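Local coordinates for protein plantazolicin methyltransferase BamL (Bacillus amyloliquefaciens subsp. plantarum, PDB 5DLY) that probably transfers methyl groups from S-adenosylmethionine to the desmethyl precursor of the antibiotic plantazolicin, and binds S-adenosylhomocysteine beside a thiazole-containing analogue of that precursor, at residues N12-Q17 / L135-I140; F56-Y61 / K123-F128; Y61-I66 / Q82-T87; V159-N164 / D184-S189. One frame throughout, in Å; residues are numbered along the deposited sequence.

Interaction 1. Residues N12-Q17 / L135-I140. With SAH (S-adenosyl-L-homocysteine), chain C.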
# COMPACT_ATOMS: atom_id res chain seq x y z
N ASN A 12 6.68 -14.19 11.96
CA ASN A 12 7.35 -12.91 11.73
C ASN A 12 6.34 -11.78 11.53
O ASN A 12 6.52 -10.69 12.07
CB ASN A 12 8.29 -12.99 10.53
CG ASN A 12 9.46 -13.93 10.76
OD1 ASN A 12 9.92 -14.11 11.90
ND2 ASN A 12 9.96 -14.52 9.69
N ARG A 13 5.28 -12.07 10.79
CA ARG A 13 4.25 -11.07 10.50
C ARG A 13 3.46 -10.72 11.76
O ARG A 13 3.13 -9.55 11.98
CB ARG A 13 3.33 -11.55 9.37
CG ARG A 13 4.03 -11.68 8.03
CD ARG A 13 3.03 -11.77 6.88
NE ARG A 13 2.16 -12.93 7.04
CZ ARG A 13 2.50 -14.17 6.70
NH1 ARG A 13 3.69 -14.43 6.16
NH2 ARG A 13 1.64 -15.16 6.90
N ILE A 14 3.18 -11.73 12.60
CA ILE A 14 2.53 -11.48 13.89
C ILE A 14 3.38 -10.54 14.75
O ILE A 14 2.85 -9.60 15.34
CB ILE A 14 2.24 -12.78 14.68
CG1 ILE A 14 1.40 -13.77 13.85
CG2 ILE A 14 1.60 -12.46 16.03
CD1 ILE A 14 0.05 -13.27 13.40
N GLN A 15 4.69 -10.78 14.78
CA GLN A 15 5.63 -9.95 15.52
C GLN A 15 5.69 -8.52 14.99
O GLN A 15 5.69 -7.57 15.77
CB GLN A 15 7.03 -10.59 15.53
CG GLN A 15 8.12 -9.75 16.20
CD GLN A 15 7.84 -9.44 17.67
OE1 GLN A 15 7.11 -10.17 18.35
NE2 GLN A 15 8.41 -8.35 18.16
N ALA A 16 5.70 -8.36 13.66
CA ALA A 16 5.72 -7.03 13.04
C ALA A 16 4.47 -6.24 13.44
O ALA A 16 4.53 -5.03 13.69
CB ALA A 16 5.81 -7.14 11.53
N GLN A 17 3.34 -6.94 13.51
CA GLN A 17 2.07 -6.31 13.84
C GLN A 17 1.96 -5.85 15.30
O GLN A 17 1.18 -4.96 15.61
CB GLN A 17 0.90 -7.23 13.41
CG GLN A 17 -0.49 -6.81 13.87
CD GLN A 17 -0.94 -5.45 13.37
OE1 GLN A 17 -0.38 -4.87 12.43
NE2 GLN A 17 -1.97 -4.91 14.02
N LEU A 135 2.17 -7.06 7.30
CA LEU A 135 1.57 -7.15 8.64
C LEU A 135 0.44 -8.16 8.71
O LEU A 135 0.06 -8.58 9.80
CB LEU A 135 1.04 -5.78 9.10
CG LEU A 135 2.06 -4.65 9.18
CD1 LEU A 135 1.36 -3.35 9.50
CD2 LEU A 135 3.06 -4.99 10.28
N PHE A 136 -0.11 -8.54 7.56
CA PHE A 136 -1.31 -9.39 7.55
C PHE A 136 -0.97 -10.83 7.90
O PHE A 136 -0.03 -11.39 7.34
CB PHE A 136 -1.98 -9.35 6.17
CG PHE A 136 -2.36 -7.97 5.69
CD1 PHE A 136 -2.62 -6.94 6.59
CD2 PHE A 136 -2.50 -7.73 4.34
CE1 PHE A 136 -2.97 -5.68 6.14
CE2 PHE A 136 -2.86 -6.46 3.87
CZ PHE A 136 -3.10 -5.44 4.78
N LYS A 137 -1.73 -11.42 8.81
CA LYS A 137 -1.57 -12.85 9.10
C LYS A 137 -1.79 -13.73 7.87
O LYS A 137 -1.03 -14.68 7.62
CB LYS A 137 -2.52 -13.27 10.24
CG LYS A 137 -2.41 -14.74 10.61
CD LYS A 137 -3.35 -15.09 11.77
CE LYS A 137 -3.29 -16.59 12.09
NZ LYS A 137 -4.20 -16.93 13.22
N ASN A 138 -2.82 -13.40 7.09
CA ASN A 138 -3.23 -14.20 5.94
C ASN A 138 -3.25 -13.37 4.65
O ASN A 138 -4.32 -13.11 4.09
CB ASN A 138 -4.60 -14.81 6.24
CG ASN A 138 -4.58 -15.73 7.44
OD1 ASN A 138 -3.89 -16.75 7.43
ND2 ASN A 138 -5.33 -15.39 8.49
N PRO A 139 -2.06 -12.98 4.15
CA PRO A 139 -2.01 -12.09 2.99
C PRO A 139 -2.62 -12.66 1.71
O PRO A 139 -3.24 -11.91 0.95
CB PRO A 139 -0.51 -11.81 2.81
CG PRO A 139 0.18 -12.94 3.50
CD PRO A 139 -0.71 -13.30 4.65
N ILE A 140 -2.46 -13.97 1.46
CA ILE A 140 -3.04 -14.56 0.24
C ILE A 140 -4.58 -14.55 0.30
O ILE A 140 -5.24 -14.19 -0.68
CB ILE A 140 -2.50 -15.99 -0.01
CG1 ILE A 140 -0.97 -15.98 -0.06
CG2 ILE A 140 -3.08 -16.56 -1.30
CD1 ILE A 140 -0.33 -17.36 -0.16
N SAH C . -1.57 2.40 4.78
CA SAH C . -0.84 3.11 5.89
CB SAH C . -0.11 2.09 6.76
CG SAH C . -0.23 2.46 8.24
SD SAH C . 0.81 1.46 9.27
C SAH C . 0.16 4.07 5.30
O SAH C . 0.16 4.34 4.11
OXT SAH C . 1.00 4.62 6.01
C5' SAH C . 0.10 -0.16 9.09
C4' SAH C . -1.40 -0.20 9.39
O4' SAH C . -1.92 -1.48 9.01
C3' SAH C . -1.70 -0.04 10.88
O3' SAH C . -2.59 1.07 11.09
C2' SAH C . -2.32 -1.38 11.28
O2' SAH C . -3.32 -1.30 12.30
C1' SAH C . -2.92 -1.84 9.96
N9 SAH C . -3.20 -3.29 9.86
C8 SAH C . -2.37 -4.30 10.19
N7 SAH C . -2.96 -5.49 9.97
C5 SAH C . -4.19 -5.24 9.48
C6 SAH C . -5.32 -6.07 9.05
N6 SAH C . -5.21 -7.41 9.09
N1 SAH C . -6.43 -5.43 8.60
C2 SAH C . -6.51 -4.09 8.57
N3 SAH C . -5.50 -3.26 8.95
C4 SAH C . -4.34 -3.79 9.42
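R13 reaches from its helix to two successive backbone carbonyls of the 135-140 segment. Its NE donates to F136 O at 2.7 Å, meeting the oxygen in the carbonyl plane although the N-H is bent (135°). NH2 makes a straighter bond to K137 O at 2.8 Å, approaching from above that carbonyl's plane. The bend at chi3 (-60°) places NE for the first of these bonds. P139 lies over one face of the guanidinium, its CD 3.7 Å from R13 NH2.

One turn along the helix, A16 CB packs against L135 CD2 at 3.7 Å, while the other branch, L135 CD1, lies 3.5 Å from C5' of S-adenosylhomocysteine. Q17 sends OE1 to within 3.1 Å of adenine C8; this buried oxygen has no hydrogen-bond partner in the model. F136 turns away from the helix and presents its ring edge to a face of the adenine, CE1 standing 3.6 Å from C5. The two segments thus line the cofactor pocket together.

Further out, R13 NH2 also bonds V6 O of helix 2-8, whose V6 side chain packs on P139. L135 meets Q185 of helix 176-187 and F20 of helix 10-21, so that the linker between strand 124-130 and helix 139-148 lies among N-terminal helices and the substrate-side helix.

Interaction 2. Residues F56-Y61 / K123-F128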
# COMPACT_ATOMS: atom_id res chain seq x y z
N PHE A 56 -7.65 3.71 -18.26
CA PHE A 56 -9.11 3.63 -18.42
C PHE A 56 -9.80 4.90 -18.92
O PHE A 56 -11.01 4.89 -19.15
CB PHE A 56 -9.77 3.10 -17.14
CG PHE A 56 -9.23 1.77 -16.67
CD1 PHE A 56 -9.36 0.63 -17.46
CD2 PHE A 56 -8.59 1.67 -15.43
CE1 PHE A 56 -8.87 -0.60 -17.02
CE2 PHE A 56 -8.09 0.44 -14.99
CZ PHE A 56 -8.23 -0.69 -15.79
N ASN A 57 -9.04 5.99 -19.07
CA ASN A 57 -9.54 7.25 -19.65
C ASN A 57 -10.69 7.94 -18.90
O ASN A 57 -11.47 8.72 -19.47
CB ASN A 57 -9.83 7.09 -21.15
CG ASN A 57 -8.59 6.73 -21.94
OD1 ASN A 57 -8.49 5.64 -22.50
ND2 ASN A 57 -7.62 7.64 -21.96
N ARG A 58 -10.79 7.64 -17.61
CA ARG A 58 -11.65 8.38 -16.70
C ARG A 58 -11.02 8.34 -15.32
O ARG A 58 -10.09 7.56 -15.09
CB ARG A 58 -13.07 7.80 -16.67
CG ARG A 58 -13.18 6.39 -16.12
CD ARG A 58 -14.62 6.08 -15.75
NE ARG A 58 -14.84 4.69 -15.35
CZ ARG A 58 -14.62 4.20 -14.13
NH1 ARG A 58 -14.16 4.98 -13.15
NH2 ARG A 58 -14.88 2.93 -13.87
N GLU A 59 -11.50 9.19 -14.43
CA GLU A 59 -11.10 9.15 -13.03
C GLU A 59 -11.82 7.99 -12.34
O GLU A 59 -12.92 7.60 -12.74
CB GLU A 59 -11.40 10.48 -12.35
CG GLU A 59 -10.49 11.62 -12.82
CD GLU A 59 -10.88 12.98 -12.26
OE1 GLU A 59 -10.06 13.92 -12.38
OE2 GLU A 59 -11.99 13.11 -11.70
N PRO A 60 -11.20 7.41 -11.30
CA PRO A 60 -11.89 6.35 -10.57
C PRO A 60 -13.11 6.90 -9.83
O PRO A 60 -13.13 8.08 -9.44
CB PRO A 60 -10.84 5.89 -9.56
CG PRO A 60 -9.95 7.07 -9.38
CD PRO A 60 -9.85 7.65 -10.76
N TYR A 61 -14.13 6.05 -9.63
CA TYR A 61 -15.32 6.43 -8.88
C TYR A 61 -15.18 6.11 -7.39
O TYR A 61 -15.94 6.61 -6.57
CB TYR A 61 -16.57 5.70 -9.39
CG TYR A 61 -17.02 6.07 -10.78
CD1 TYR A 61 -17.22 5.09 -11.74
CD2 TYR A 61 -17.26 7.40 -11.12
CE1 TYR A 61 -17.64 5.42 -13.02
CE2 TYR A 61 -17.68 7.74 -12.40
CZ TYR A 61 -17.86 6.74 -13.34
OH TYR A 61 -18.28 7.07 -14.61
N LYS A 123 -18.48 -2.83 -6.22
CA LYS A 123 -17.13 -3.08 -6.70
C LYS A 123 -16.32 -1.79 -6.71
O LYS A 123 -16.87 -0.69 -6.88
CB LYS A 123 -17.14 -3.74 -8.08
CG LYS A 123 -18.00 -4.99 -8.18
CD LYS A 123 -17.51 -6.11 -7.27
CE LYS A 123 -18.36 -7.37 -7.45
NZ LYS A 123 -19.74 -7.19 -6.94
N GLN A 124 -15.01 -1.94 -6.51
CA GLN A 124 -14.10 -0.81 -6.31
C GLN A 124 -13.19 -0.62 -7.52
O GLN A 124 -12.71 -1.61 -8.09
CB GLN A 124 -13.25 -1.04 -5.07
CG GLN A 124 -14.06 -1.22 -3.80
CD GLN A 124 -14.80 0.05 -3.41
OE1 GLN A 124 -14.19 1.05 -3.03
NE2 GLN A 124 -16.13 0.01 -3.49
N ASP A 125 -12.95 0.63 -7.89
CA ASP A 125 -12.09 0.94 -9.02
C ASP A 125 -10.61 0.85 -8.63
O ASP A 125 -9.78 0.41 -9.43
CB ASP A 125 -12.40 2.34 -9.58
CG ASP A 125 -13.67 2.37 -10.43
OD1 ASP A 125 -14.20 1.30 -10.81
OD2 ASP A 125 -14.14 3.49 -10.71
N ILE A 126 -10.29 1.27 -7.41
CA ILE A 126 -8.93 1.18 -6.88
C ILE A 126 -8.97 0.63 -5.47
O ILE A 126 -9.75 1.09 -4.64
CB ILE A 126 -8.23 2.56 -6.86
CG1 ILE A 126 -8.23 3.17 -8.28
CG2 ILE A 126 -6.81 2.44 -6.29
CD1 ILE A 126 -7.67 4.57 -8.36
N ILE A 127 -8.13 -0.37 -5.23
CA ILE A 127 -7.88 -0.88 -3.89
C ILE A 127 -6.40 -0.64 -3.60
O ILE A 127 -5.54 -1.04 -4.38
CB ILE A 127 -8.27 -2.38 -3.78
CG1 ILE A 127 -9.75 -2.57 -4.16
CG2 ILE A 127 -7.97 -2.90 -2.38
CD1 ILE A 127 -10.20 -4.02 -4.23
N PHE A 128 -6.12 0.05 -2.50
CA PHE A 128 -4.76 0.50 -2.18
C PHE A 128 -4.27 -0.21 -0.93
O PHE A 128 -4.98 -0.25 0.08
CB PHE A 128 -4.83 2.01 -1.93
CG PHE A 128 -3.49 2.73 -1.86
CD1 PHE A 128 -2.40 2.37 -2.65
CD2 PHE A 128 -3.37 3.85 -1.03
CE1 PHE A 128 -1.22 3.10 -2.60
CE2 PHE A 128 -2.19 4.57 -0.98
CZ PHE A 128 -1.11 4.20 -1.77
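D125 OD2 receives three N-H groups from the 56-61 segment. The backbone N of Y61 arrives at 2.8 Å, almost straight (174°), on the anti side of the carboxylate. R58 comes end-on from above the carboxylate plane and puts both terminal nitrogens on this one oxygen, NH1 at 2.9 Å and the longer NH2 at 3.3 Å, completing a salt bridge. So many donors around OD2 would probably stabilise the ionised form of the aspartate; its other oxygen, OD1, bonds S151 OG.

The closely packed part lies beside this polar group. P60 CG touches I126 CD1 at 3.5 Å, with P60 CB 3.9 Å from D125 CB, and all three residues are buried. Here the loop leaving helix 23-56 enters strand 62-66, the first strand of the Rossmann-like methyltransferase sheet, next to the start of its neighbour, strand 124-130. Y52 and F48 of helix 23-56 cover the apolar side.

Toward solvent the contact thins to the flat ends of R58 and Y61. Y61 CE1 stands 3.4 Å above the guanidinium plane of R58, over its centre, and the exposed tyrosine adds little further contact with D125. R58 NH1 is steadied by a second bond, to E59 O at 2.9 Å, within its own loop; both R58 and Y61 also touch a neighbouring molecule in the crystal.

Interaction 3. Residues Y61-I66 / Q82-T87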
# COMPACT_ATOMS: atom_id res chain seq x y z
N TYR A 61 -14.13 6.05 -9.63
CA TYR A 61 -15.32 6.43 -8.88
C TYR A 61 -15.18 6.11 -7.39
O TYR A 61 -15.94 6.61 -6.57
CB TYR A 61 -16.57 5.70 -9.39
CG TYR A 61 -17.02 6.07 -10.78
CD1 TYR A 61 -17.22 5.09 -11.74
CD2 TYR A 61 -17.26 7.40 -11.12
CE1 TYR A 61 -17.64 5.42 -13.02
CE2 TYR A 61 -17.68 7.74 -12.40
CZ TYR A 61 -17.86 6.74 -13.34
OH TYR A 61 -18.28 7.07 -14.61
N SER A 62 -14.22 5.24 -7.07
CA SER A 62 -14.11 4.69 -5.73
C SER A 62 -12.68 4.26 -5.43
O SER A 62 -11.99 3.73 -6.31
CB SER A 62 -15.06 3.49 -5.57
OG SER A 62 -14.85 2.51 -6.58
N VAL A 63 -12.24 4.51 -4.20
CA VAL A 63 -10.96 4.03 -3.68
C VAL A 63 -11.22 3.38 -2.33
O VAL A 63 -11.85 3.98 -1.46
CB VAL A 63 -9.92 5.16 -3.52
CG1 VAL A 63 -8.62 4.64 -2.90
CG2 VAL A 63 -9.61 5.80 -4.87
N LEU A 64 -10.75 2.14 -2.19
CA LEU A 64 -10.76 1.41 -0.93
C LEU A 64 -9.33 1.32 -0.40
O LEU A 64 -8.45 0.78 -1.07
CB LEU A 64 -11.36 0.01 -1.14
CG LEU A 64 -11.18 -1.01 -0.01
CD1 LEU A 64 -11.85 -0.55 1.28
CD2 LEU A 64 -11.70 -2.38 -0.44
N ASP A 65 -9.11 1.86 0.79
CA ASP A 65 -7.78 1.93 1.39
C ASP A 65 -7.63 0.88 2.49
O ASP A 65 -8.32 0.93 3.52
CB ASP A 65 -7.53 3.34 1.93
CG ASP A 65 -6.08 3.58 2.32
OD1 ASP A 65 -5.20 2.91 1.73
OD2 ASP A 65 -5.82 4.43 3.19
N ILE A 66 -6.72 -0.07 2.27
CA ILE A 66 -6.55 -1.21 3.19
C ILE A 66 -5.45 -0.91 4.21
O ILE A 66 -4.34 -0.58 3.83
CB ILE A 66 -6.21 -2.51 2.41
CG1 ILE A 66 -7.27 -2.83 1.32
CG2 ILE A 66 -6.01 -3.69 3.37
CD1 ILE A 66 -8.68 -3.08 1.83
N GLN A 82 -13.84 15.48 -4.86
CA GLN A 82 -15.03 15.60 -4.04
C GLN A 82 -16.00 14.44 -4.29
O GLN A 82 -16.64 13.95 -3.36
CB GLN A 82 -15.73 16.94 -4.30
CG GLN A 82 -16.78 17.27 -3.25
CD GLN A 82 -17.45 18.60 -3.50
OE1 GLN A 82 -16.93 19.45 -4.23
NE2 GLN A 82 -18.62 18.80 -2.90
N LYS A 83 -16.10 14.01 -5.55
CA LYS A 83 -17.06 12.97 -5.92
C LYS A 83 -16.40 11.61 -6.12
O LYS A 83 -16.58 10.95 -7.14
CB LYS A 83 -17.86 13.38 -7.16
CG LYS A 83 -19.37 13.19 -7.04
CD LYS A 83 -19.77 11.77 -6.68
CE LYS A 83 -21.18 11.72 -6.10
NZ LYS A 83 -21.27 12.38 -4.76
N ILE A 84 -15.63 11.20 -5.12
CA ILE A 84 -15.05 9.86 -5.07
C ILE A 84 -15.61 9.19 -3.82
O ILE A 84 -15.70 9.81 -2.76
CB ILE A 84 -13.50 9.91 -5.04
CG1 ILE A 84 -12.89 8.51 -5.09
CG2 ILE A 84 -13.00 10.68 -3.82
CD1 ILE A 84 -12.30 8.16 -6.44
N GLU A 85 -16.02 7.93 -3.96
CA GLU A 85 -16.46 7.16 -2.81
C GLU A 85 -15.23 6.61 -2.12
O GLU A 85 -14.51 5.79 -2.69
CB GLU A 85 -17.38 6.01 -3.23
CG GLU A 85 -18.72 6.46 -3.79
CD GLU A 85 -19.64 5.30 -4.13
OE1 GLU A 85 -19.15 4.18 -4.44
OE2 GLU A 85 -20.88 5.51 -4.10
N LEU A 86 -14.98 7.07 -0.90
CA LEU A 86 -13.79 6.70 -0.13
C LEU A 86 -14.12 5.77 1.02
O LEU A 86 -15.00 6.06 1.83
CB LEU A 86 -13.10 7.96 0.41
CG LEU A 86 -12.60 8.93 -0.67
CD1 LEU A 86 -12.16 10.24 -0.05
CD2 LEU A 86 -11.47 8.30 -1.48
N THR A 87 -13.37 4.68 1.11
CA THR A 87 -13.55 3.72 2.20
C THR A 87 -12.19 3.32 2.75
O THR A 87 -11.25 3.13 1.98
CB THR A 87 -14.32 2.47 1.72
OG1 THR A 87 -15.53 2.87 1.06
CG2 THR A 87 -14.66 1.56 2.88
O HOH W 1 -17.87 8.35 -7.31
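T87 and V63 bury the most surface where these parallel strands meet, followed by Y61 at the entry to strand 62-66. The strand axes lie 4.9 Å apart and only 7° from parallel. V63 turns both its polar backbone atoms to the partner strand: its N donates to E85 O at 3.0 Å, and its O accepts from T87 N at 3.1 Å. T87 in turn passes the pattern on, its O receiving D65 N at 2.8 Å.

Their side chains leave by different faces. V63 joins L86 on the face covered by helix 72-80, where L77 touches both residues. V63 CG2, anti to the carbonyl carbon, meets I84 CD1 at 3.9 Å. T87 lies on the other face with L64; with OG1 beside the backbone N (chi1 -52°), its methyl CG2 is anti to N and packs against L64 CD1 at 3.9 Å.

Y61 contributes mainly through its backbone. Its O accepts E85 N at 2.9 Å in a nearly straight bond (176°) and a second hydrogen from a water that also donates to K83 O, bridging the two segments just before the paired strands begin. The methyl I84 CD1 lies against Y61 C.

Strand 62-66, helix 72-80 and strand 85-90 form a beta-alpha-beta unit, and G67, just beyond the first strand, offers its O to S-adenosylhomocysteine. The four direct hydrogen bonds join backbone atoms whatever the side chains; the apolar contacts of V63 with I84 and L86, and of L64 with T87, are sequence-specific and probably help to select this register.

Interaction 4. Residues V159-N164 / D184-S189. With 5D7 (prop-2-en-1-yl 2-[(1S)-1-amino-4-carbamimidamidobutyl]-1,3-thiazole-4-carboxylate), chain B.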
# COMPACT_ATOMS: atom_id res chain seq x y z
N VAL A 159 2.28 -1.41 -2.20
CA VAL A 159 3.64 -0.92 -2.02
C VAL A 159 4.08 -1.41 -0.66
O VAL A 159 3.40 -1.20 0.31
CB VAL A 159 3.71 0.63 -2.07
CG1 VAL A 159 5.15 1.12 -1.97
CG2 VAL A 159 3.09 1.14 -3.36
N ASP A 160 5.22 -2.09 -0.59
CA ASP A 160 5.71 -2.58 0.69
C ASP A 160 7.22 -2.72 0.75
O ASP A 160 7.90 -2.61 -0.27
CB ASP A 160 5.04 -3.92 1.04
CG ASP A 160 4.94 -4.17 2.56
OD1 ASP A 160 5.07 -3.20 3.35
OD2 ASP A 160 4.71 -5.34 2.94
N LEU A 161 7.72 -2.95 1.96
CA LEU A 161 9.13 -3.23 2.18
C LEU A 161 9.57 -4.51 1.48
O LEU A 161 8.80 -5.47 1.38
CB LEU A 161 9.41 -3.39 3.67
CG LEU A 161 9.07 -2.22 4.58
CD1 LEU A 161 9.34 -2.61 6.03
CD2 LEU A 161 9.86 -0.98 4.19
N ASP A 162 10.83 -4.51 1.02
CA ASP A 162 11.48 -5.71 0.50
C ASP A 162 12.38 -6.24 1.61
O ASP A 162 13.22 -5.49 2.11
CB ASP A 162 12.31 -5.35 -0.73
CG ASP A 162 12.90 -6.57 -1.45
OD1 ASP A 162 13.19 -7.59 -0.80
OD2 ASP A 162 13.10 -6.46 -2.68
N ARG A 163 12.22 -7.51 1.97
CA ARG A 163 13.03 -8.11 3.03
C ARG A 163 14.54 -7.98 2.79
O ARG A 163 15.32 -7.83 3.74
CB ARG A 163 12.64 -9.58 3.26
CG ARG A 163 13.42 -10.26 4.39
CD ARG A 163 12.78 -11.58 4.81
NE ARG A 163 13.17 -12.70 3.95
CZ ARG A 163 12.38 -13.28 3.04
NH1 ARG A 163 12.84 -14.30 2.32
NH2 ARG A 163 11.14 -12.84 2.84
N ASN A 164 14.94 -8.00 1.52
CA ASN A 164 16.36 -7.92 1.15
C ASN A 164 16.95 -6.53 1.41
O ASN A 164 18.17 -6.35 1.33
CB ASN A 164 16.58 -8.34 -0.31
CG ASN A 164 16.39 -9.84 -0.53
OD1 ASN A 164 15.93 -10.26 -1.59
ND2 ASN A 164 16.75 -10.65 0.46
N ASP A 184 12.09 -5.90 12.91
CA ASP A 184 10.86 -6.68 12.89
C ASP A 184 10.04 -6.46 11.61
O ASP A 184 9.51 -7.41 11.04
CB ASP A 184 9.99 -6.37 14.11
CG ASP A 184 10.48 -7.06 15.38
OD1 ASP A 184 11.38 -7.93 15.31
OD2 ASP A 184 9.92 -6.73 16.44
N GLN A 185 9.98 -5.21 11.14
CA GLN A 185 9.22 -4.91 9.92
C GLN A 185 9.83 -5.59 8.69
O GLN A 185 9.12 -6.22 7.90
CB GLN A 185 9.07 -3.40 9.69
CG GLN A 185 8.31 -2.64 10.77
CD GLN A 185 7.02 -3.33 11.20
OE1 GLN A 185 6.81 -3.61 12.39
NE2 GLN A 185 6.17 -3.63 10.24
N TYR A 186 11.15 -5.46 8.51
CA TYR A 186 11.81 -6.09 7.37
C TYR A 186 11.79 -7.61 7.41
O TYR A 186 11.62 -8.24 6.38
CB TYR A 186 13.24 -5.56 7.17
CG TYR A 186 13.27 -4.18 6.53
CD1 TYR A 186 13.22 -4.03 5.14
CD2 TYR A 186 13.33 -3.03 7.32
CE1 TYR A 186 13.24 -2.76 4.56
CE2 TYR A 186 13.34 -1.77 6.76
CZ TYR A 186 13.29 -1.64 5.38
OH TYR A 186 13.31 -0.37 4.84
N ARG A 187 11.93 -8.19 8.61
CA ARG A 187 11.90 -9.65 8.77
C ARG A 187 10.54 -10.24 8.35
O ARG A 187 10.47 -11.36 7.85
CB ARG A 187 12.22 -10.04 10.22
CG ARG A 187 12.72 -11.48 10.38
CD ARG A 187 12.78 -11.94 11.84
NE ARG A 187 13.56 -11.04 12.70
CZ ARG A 187 13.03 -10.28 13.66
NH1 ARG A 187 11.73 -10.32 13.91
NH2 ARG A 187 13.82 -9.48 14.38
N ALA A 188 9.47 -9.46 8.53
CA ALA A 188 8.12 -9.89 8.15
C ALA A 188 7.84 -9.72 6.66
O ALA A 188 6.84 -10.22 6.16
CB ALA A 188 7.08 -9.13 8.96
N SER A 189 8.73 -9.02 5.96
CA SER A 189 8.47 -8.65 4.57
C SER A 189 8.75 -9.78 3.58
O SER A 189 9.45 -10.74 3.91
CB SER A 189 9.31 -7.43 4.18
OG SER A 189 9.11 -6.38 5.11
O9 5D7 B . 8.16 2.49 4.15
C6 5D7 B . 8.88 2.26 5.12
O7 5D7 B . 10.29 2.57 5.09
C8 5D7 B . 10.93 3.02 3.90
C2 5D7 B . 8.33 1.70 6.38
N3 5D7 B . 6.99 1.57 6.58
C4 5D7 B . 6.64 1.05 7.77
S5 5D7 B . 8.08 0.73 8.68
C1 5D7 B . 9.14 1.29 7.44
CA 5D7 B . 5.31 0.78 8.35
N 5D7 B . 4.32 1.38 7.47
CB 5D7 B . 5.05 -0.73 8.51
CG 5D7 B . 5.49 -1.61 7.34
CD 5D7 B . 4.58 -2.83 7.27
NE 5D7 B . 5.08 -3.74 6.25
CZ 5D7 B . 5.99 -4.71 6.37
NH2 5D7 B . 6.31 -5.40 5.36
NH1 5D7 B . 6.53 -4.96 7.49
C3 5D7 B . 12.40 3.18 4.19
C5 5D7 B . 13.11 4.13 3.62
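L161 and Y186 cross at about a right angle, with the methyl CD1 directly over the tyrosine ring: 4.0 Å from its centroid and 3° off the normal, a CH-pi contact. D162 O approaches the same ring at its edge, 3.4 Å from Y186 CD1. The setting is the C-terminal end of strand 154-160 in the Rossmann-like sheet, where the chain leaves the strand beside the end of helix 176-187 and the two enclose the arginine-like arm of the substrate analogue. D162 OD1 accepts from N164 N, forming an Asx turn where the chain enters the 3-10 segment that begins at R163.

R163 extends alongside the end of the helix, its aliphatic carbons near Y186 O and S189 O. A bend at chi3 (83°) precedes the guanidinium, whose NH2 donates to S189 O at 2.9 Å, on a lone pair and within both the carbonyl and guanidinium planes. The same nitrogen forms a salt bridge with E194.

On the pocket side, D160 faces the ligand's guanidinium with both carboxylate oxygens, OD1 taking ligand NE and OD2 taking ligand NH2, each at 2.9 Å. OD2 is also bonded by G134 N. L161 CD2 packs near the ester carbon C6 of the ligand, and Q185 O accepts from its NH1 at 2.9 Å. Ligand NH2 thus spans the two segments, bonding D160 OD2 on one and, at 3.0 Å, S189 OG on the other; S189 OG itself donates to Q185 O at 2.8 Å.

How the interactions relate
Interactions 2 and 3 adjoin where strands 62-66, 85-90 and 124-130 of the Rossmann-like sheet begin, their centres about 8 Å apart and Y61 common to both; strand 62-66 pairs with 85-90 on one flank and 124-130 on the other. Interactions 1 and 4, centres about 11 Å apart, lie near the bound S-adenosylhomocysteine and substrate analogue and touch through Q15 with D184 and A16 with A188. Centres of the two pairs are about 25 to 28 Å apart, with the sheet running between them, yet F136 of interaction 1 still packs on I66 of interaction 3. Along the chain, interaction 3 is nested within interaction 2, itself nested within interaction 1; interaction 4 follows.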